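Local structure of carbohydrate-binding module family 14 protein (Pseudocercospora fuligena, 4Z4A) at residues V27-A30 and A31-K34; L79-D83 and N84-C88. The protein probably binds chitin through a family 14 carbohydrate-binding module, as an ortholog of the fungal effector Avr4. One frame throughout, in Å; residues are numbered along the deposited sequence.

In the fold
Contact 1 comes first along the chain, at the start of helix 30-36; contact 2 follows in series and makes up most of the hairpin of strands 80-82 and 87-89. Their centres lie about 20 Å apart on opposite sides of the chain's centre, and their nearest atoms stay about 8 Å apart, without touching. The two share no helix or sheet, but each reaches the three-stranded antiparallel sheet. Contact 1 does so through the Cys28-Cys58 disulfide and Asp32 with Tyr46, contact 2 through the stack of Trp81 on Tyr55. A disulfide and a hydrogen bond on one side, and a ring stack on the other, thus join both contacts to that sheet in this probable chitin-binding module.

Contact 1: residues V27-A30 and A31-K34; sequences VCPA and ADIK. With EDO (1,2-ethanediol), chain P.
The N-terminal end of helix 30-36, with Pro29 at the N-cap position, brings Cys28, Pro29 and Ala30 against the side chains of Asp32, Ile33 and Lys34. Pro29 O takes the N-H of Asp32 at 3.2 Å, the donor standing above the carbonyl plane. The first full helical turn closes with Lys34 N to Ala30 O at 2.9 Å, a nearly straight bond (168°). Lys34 then runs its CG past the same oxygen, 3.4 Å from Ala30 O, before bending at its far torsions so that NZ comes back near Ala30 CB. On the inner side, Ile33 has CG1 beside its backbone N (chi1 -68°), which carries CD1 back toward the preceding loop. There CD1 meets Cys28 CB at 3.9 Å and Pro29 O at 3.6 Å. The Asp32 side chain lies at a slant to Pro29, Asp32 OD2 meeting Pro29 CG at 3.6 Å, and the same oxygen is hydrogen-bonded to Tyr46 OH. An ethanediol, probably from the crystallisation liquor, donates O1 to Val27 O. Since Cys28 is also bonded to Cys58, the incoming loop is fixed by a covalent link, an apolar touch and the first helical bonds, so the helix start is tethered to the sheet.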
loop_
_atom_site.group_PDB
_atom_site.type_symbol
_atom_site.label_atom_id
_atom_site.label_comp_id
_atom_site.label_asym_id
_atom_site.label_seq_id
_atom_site.Cartn_x
_atom_site.Cartn_y
_atom_site.Cartn_z
ATOM N N VAL B 27 -2.893 -9.918 15.868
ATOM C CA VAL B 27 -1.966 -8.869 16.167
ATOM C C VAL B 27 -0.925 -8.865 15.066
ATOM O O VAL B 27 -0.849 -9.816 14.272
ATOM C CB VAL B 27 -1.305 -9.060 17.553
ATOM C CG1 VAL B 27 -2.357 -9.026 18.656
ATOM C CG2 VAL B 27 -0.521 -10.356 17.610
ATOM N N CYS B 28 -0.147 -7.796 14.983
ATOM C CA CYS B 28 0.931 -7.733 13.991
ATOM C C CYS B 28 2.117 -8.568 14.398
ATOM O O CYS B 28 2.530 -8.503 15.530
ATOM C CB CYS B 28 1.377 -6.292 13.781
ATOM S SG CYS B 28 0.049 -5.410 12.956
ATOM N N PRO B 29 2.701 -9.341 13.453
ATOM C CA PRO B 29 3.894 -10.060 13.835
ATOM C C PRO B 29 5.100 -9.108 13.918
ATOM O O PRO B 29 5.493 -8.484 12.935
ATOM C CB PRO B 29 4.039 -11.117 12.742
ATOM C CG PRO B 29 3.383 -10.500 11.536
ATOM C CD PRO B 29 2.202 -9.747 12.120
ATOM N N ALA B 30 5.700 -9.026 15.109
ATOM C CA ALA B 30 6.771 -8.080 15.346
ATOM C C ALA B 30 7.998 -8.358 14.499
ATOM O O ALA B 30 8.769 -7.453 14.213
ATOM C CB ALA B 30 7.178 -8.100 16.823
ATOM N N ALA B 31 8.228 -9.623 14.157
ATOM C CA ALA B 31 9.406 -9.971 13.408
ATOM C C ALA B 31 9.443 -9.199 12.094
ATOM O O ALA B 31 10.500 -8.770 11.650
ATOM C CB ALA B 31 9.445 -11.439 13.135
ATOM N N ASP B 32 8.289 -9.048 11.447
ATOM C CA ASP B 32 8.270 -8.365 10.158
ATOM C C ASP B 32 8.580 -6.852 10.293
ATOM O O ASP B 32 9.264 -6.256 9.457
ATOM C CB ASP B 32 6.925 -8.530 9.467
ATOM C CG ASP B 32 6.729 -9.902 8.828
ATOM O OD1 ASP B 32 7.734 -10.549 8.458
ATOM O OD2 ASP B 32 5.547 -10.268 8.612
ATOM N N ILE B 33 8.051 -6.247 11.339
ATOM C CA ILE B 33 8.302 -4.832 11.608
ATOM C C ILE B 33 9.761 -4.629 11.910
ATOM O O ILE B 33 10.378 -3.717 11.398
ATOM C CB ILE B 33 7.415 -4.350 12.756
ATOM C CG1 ILE B 33 5.954 -4.357 12.266
ATOM C CG2 ILE B 33 7.789 -2.917 13.167
ATOM C CD1 ILE B 33 5.011 -4.922 13.271
ATOM N N LYS B 34 10.332 -5.480 12.758
ATOM C CA LYS B 34 11.742 -5.302 13.126
ATOM C C LYS B 34 12.693 -5.541 11.977
ATOM O O LYS B 34 13.684 -4.855 11.851
ATOM C CB LYS B 34 12.139 -6.239 14.282
ATOM C CG LYS B 34 11.471 -6.002 15.620
ATOM C CD LYS B 34 11.860 -7.185 16.523
ATOM C CE LYS B 34 11.960 -6.839 17.986
ATOM N NZ LYS B 34 10.631 -6.952 18.642
HETATM C C1 EDO P . -1.410 -10.238 10.726
HETATM O O1 EDO P . -2.279 -10.342 11.854
HETATM C C2 EDO P . -1.534 -11.529 9.934
HETATM O O2 EDO P . -0.383 -12.371 10.131
#

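Contact 2: residues L79-D83 and N84-C88; sequences LLWND and NKKWC. With EDO (1,2-ethanediol), chain M; EDO (1,2-ethanediol), chain Q; EDO (1,2-ethanediol), chain R.
Asp83 and Lys86 run side by side across the turn and meet in a salt bridge, Asp83 OD1 to Lys86 NZ at 2.7 Å, with the ammonium on the syn side of the oxygen. The anti side of that oxygen receives the indole N-H of Trp81, NE1 to Asp83 OD1 at 2.9 Å and fairly straight (163°). Lys86 reaches the carboxylate by a bend at chi2 (-77°), and its NZ also bonds Leu45 O. An ethanediol O1 hydroxyl donates to Asp83 OD2.

The Trp81 ring packs against the backbone of Lys86 and Trp87: Trp87 O sits over one face, off toward the rim, 3.5 Å from Trp81 CE3. At the ring's edge comes Cys88 SG, 4.2 Å from Trp81 CE3, a sulfur-aromatic contact. Tyr55 stacks on the same indole, and Cys88 is joined to Cys75.

The side chains are set by a short antiparallel pairing. Asn82 N donates to Trp87 O at 2.9 Å, and Trp87 N returns a bond to Asn82 O at 3.2 Å. Lys86 and Trp87 both face Asn82, a G1 beta bulge, with Lys86 in the left-handed helical region. Asn82 OD1 turns into the loop and takes a weak bond from Asn84 N at 3.0 Å. Its ND2 runs alongside the Trp87 edge, the amide 61° from the indole plane; ND2 bonds Asp89 OD2, to which Trp87 NE1 gives a weak bond.

At the far end Leu79 CB meets Cys88 CB, and Leu79 also packs on Leu79 of the second subunit. Lys86 and Trp81 share Asp83 OD1, which would probably stabilise the ionised carboxylate; the indole N-H bond, with Tyr55 stacked on the ring, helps set the rotation of Trp81.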
loop_
_atom_site.group_PDB
_atom_site.type_symbol
_atom_site.label_atom_id
_atom_site.label_comp_id
_atom_site.label_asym_id
_atom_site.label_seq_id
_atom_site.Cartn_x
_atom_site.Cartn_y
_atom_site.Cartn_z
ATOM N N LEU B 79 -13.070 -6.937 -6.373
ATOM C CA LEU B 79 -11.681 -7.400 -6.360
ATOM C C LEU B 79 -11.458 -8.210 -5.103
ATOM O O LEU B 79 -12.121 -7.993 -4.080
ATOM C CB LEU B 79 -10.732 -6.204 -6.426
ATOM C CG LEU B 79 -10.861 -5.261 -7.620
ATOM C CD1 LEU B 79 -9.747 -4.209 -7.592
ATOM C CD2 LEU B 79 -10.824 -6.041 -8.924
ATOM N N LEU B 80 -10.543 -9.162 -5.204
ATOM C CA LEU B 80 -10.231 -10.081 -4.145
ATOM C C LEU B 80 -8.724 -10.002 -3.897
ATOM O O LEU B 80 -7.948 -9.707 -4.793
ATOM C CB LEU B 80 -10.597 -11.514 -4.532
ATOM C CG LEU B 80 -12.086 -11.779 -4.818
ATOM C CD1 LEU B 80 -12.233 -13.252 -5.098
ATOM C CD2 LEU B 80 -13.025 -11.272 -3.719
ATOM N N TRP B 81 -8.320 -10.362 -2.689
ATOM C CA TRP B 81 -6.880 -10.404 -2.382
ATOM C C TRP B 81 -6.124 -11.456 -3.160
ATOM O O TRP B 81 -6.583 -12.606 -3.294
ATOM C CB TRP B 81 -6.686 -10.675 -0.922
ATOM C CG TRP B 81 -5.254 -10.488 -0.458
ATOM C CD1 TRP B 81 -4.449 -11.439 0.070
ATOM C CD2 TRP B 81 -4.492 -9.267 -0.460
ATOM N NE1 TRP B 81 -3.227 -10.906 0.408
ATOM C CE2 TRP B 81 -3.244 -9.559 0.124
ATOM C CE3 TRP B 81 -4.778 -7.937 -0.826
ATOM C CZ2 TRP B 81 -2.248 -8.586 0.280
ATOM C CZ3 TRP B 81 -3.799 -6.984 -0.664
ATOM C CH2 TRP B 81 -2.551 -7.313 -0.106
ATOM N N ASN B 82 -4.963 -11.052 -3.674
ATOM C CA ASN B 82 -4.055 -11.941 -4.398
ATOM C C ASN B 82 -2.742 -11.832 -3.622
ATOM O O ASN B 82 -1.977 -10.885 -3.821
ATOM C CB ASN B 82 -3.861 -11.495 -5.822
ATOM C CG ASN B 82 -2.778 -12.244 -6.586
ATOM O OD1 ASN B 82 -2.004 -13.067 -6.056
ATOM N ND2 ASN B 82 -2.623 -11.880 -7.835
ATOM N N ASP B 83 -2.546 -12.786 -2.719
ATOM C CA ASP B 83 -1.335 -12.760 -1.882
ATOM C C ASP B 83 -0.024 -12.999 -2.597
ATOM O O ASP B 83 1.049 -12.631 -2.035
ATOM C CB ASP B 83 -1.489 -13.763 -0.751
ATOM C CG ASP B 83 -0.660 -13.386 0.476
ATOM O OD1 ASP B 83 -0.778 -12.273 1.024
ATOM O OD2 ASP B 83 0.138 -14.259 0.873
ATOM N N ASN B 84 -0.047 -13.578 -3.784
ATOM C CA ASN B 84 1.148 -13.742 -4.616
ATOM C C ASN B 84 1.800 -12.417 -4.990
ATOM O O ASN B 84 3.023 -12.301 -5.017
ATOM C CB ASN B 84 0.855 -14.526 -5.889
ATOM C CG ASN B 84 0.368 -15.928 -5.600
ATOM O OD1 ASN B 84 -0.655 -16.389 -6.143
ATOM N ND2 ASN B 84 1.015 -16.566 -4.691
ATOM N N LYS B 85 0.956 -11.433 -5.264
ATOM C CA LYS B 85 1.385 -10.094 -5.685
ATOM C C LYS B 85 1.136 -9.065 -4.632
ATOM O O LYS B 85 1.429 -7.866 -4.863
ATOM C CB LYS B 85 0.619 -9.727 -6.999
ATOM C CG LYS B 85 1.222 -10.395 -8.200
ATOM C CD LYS B 85 0.516 -10.069 -9.500
ATOM C CE LYS B 85 1.135 -10.787 -10.680
ATOM N NZ LYS B 85 0.445 -10.435 -11.954
ATOM N N LYS B 86 0.564 -9.470 -3.498
ATOM C CA LYS B 86 0.157 -8.633 -2.327
ATOM C C LYS B 86 -0.670 -7.403 -2.734
ATOM O O LYS B 86 -0.355 -6.227 -2.420
ATOM C CB LYS B 86 1.402 -8.174 -1.553
ATOM C CG LYS B 86 2.183 -9.371 -0.985
ATOM C CD LYS B 86 1.493 -9.907 0.250
ATOM C CE LYS B 86 2.267 -11.086 0.871
ATOM N NZ LYS B 86 1.596 -11.625 2.081
ATOM N N TRP B 87 -1.673 -7.674 -3.552
ATOM C CA TRP B 87 -2.586 -6.601 -3.938
ATOM C C TRP B 87 -3.993 -7.117 -4.127
ATOM O O TRP B 87 -4.242 -8.333 -4.234
ATOM C CB TRP B 87 -2.100 -5.882 -5.208
ATOM C CG TRP B 87 -2.038 -6.632 -6.509
ATOM C CD1 TRP B 87 -2.390 -7.965 -6.743
ATOM C CD2 TRP B 87 -1.733 -6.073 -7.800
ATOM N NE1 TRP B 87 -2.241 -8.239 -8.078
ATOM C CE2 TRP B 87 -1.859 -7.107 -8.746
ATOM C CE3 TRP B 87 -1.346 -4.784 -8.250
ATOM C CZ2 TRP B 87 -1.560 -6.931 -10.096
ATOM C CZ3 TRP B 87 -1.088 -4.603 -9.646
ATOM C CH2 TRP B 87 -1.175 -5.682 -10.529
ATOM N N CYS B 88 -4.903 -6.163 -4.208
ATOM C CA CYS B 88 -6.307 -6.424 -4.629
ATOM C C CYS B 88 -6.329 -6.640 -6.140
ATOM O O CYS B 88 -5.717 -5.897 -6.882
ATOM C CB CYS B 88 -7.201 -5.256 -4.219
ATOM S SG CYS B 88 -7.280 -5.033 -2.438
HETATM C C1 EDO M . -3.674 -3.248 -1.849
HETATM O O1 EDO M . -4.079 -3.519 -3.194
HETATM C C2 EDO M . -2.187 -3.568 -1.589
HETATM O O2 EDO M . -1.510 -2.357 -1.187
HETATM C C1 EDO Q . 0.918 -3.409 -2.918
HETATM O O1 EDO Q . 2.015 -2.702 -2.323
HETATM C C2 EDO Q . 1.289 -3.977 -4.279
HETATM O O2 EDO Q . 2.175 -5.071 -4.138
HETATM C C1 EDO R . -1.644 -17.344 1.883
HETATM O O1 EDO R . -0.391 -17.130 1.225
HETATM C C2 EDO R . -2.778 -16.759 1.074
HETATM O O2 EDO R . -4.019 -17.174 1.654
#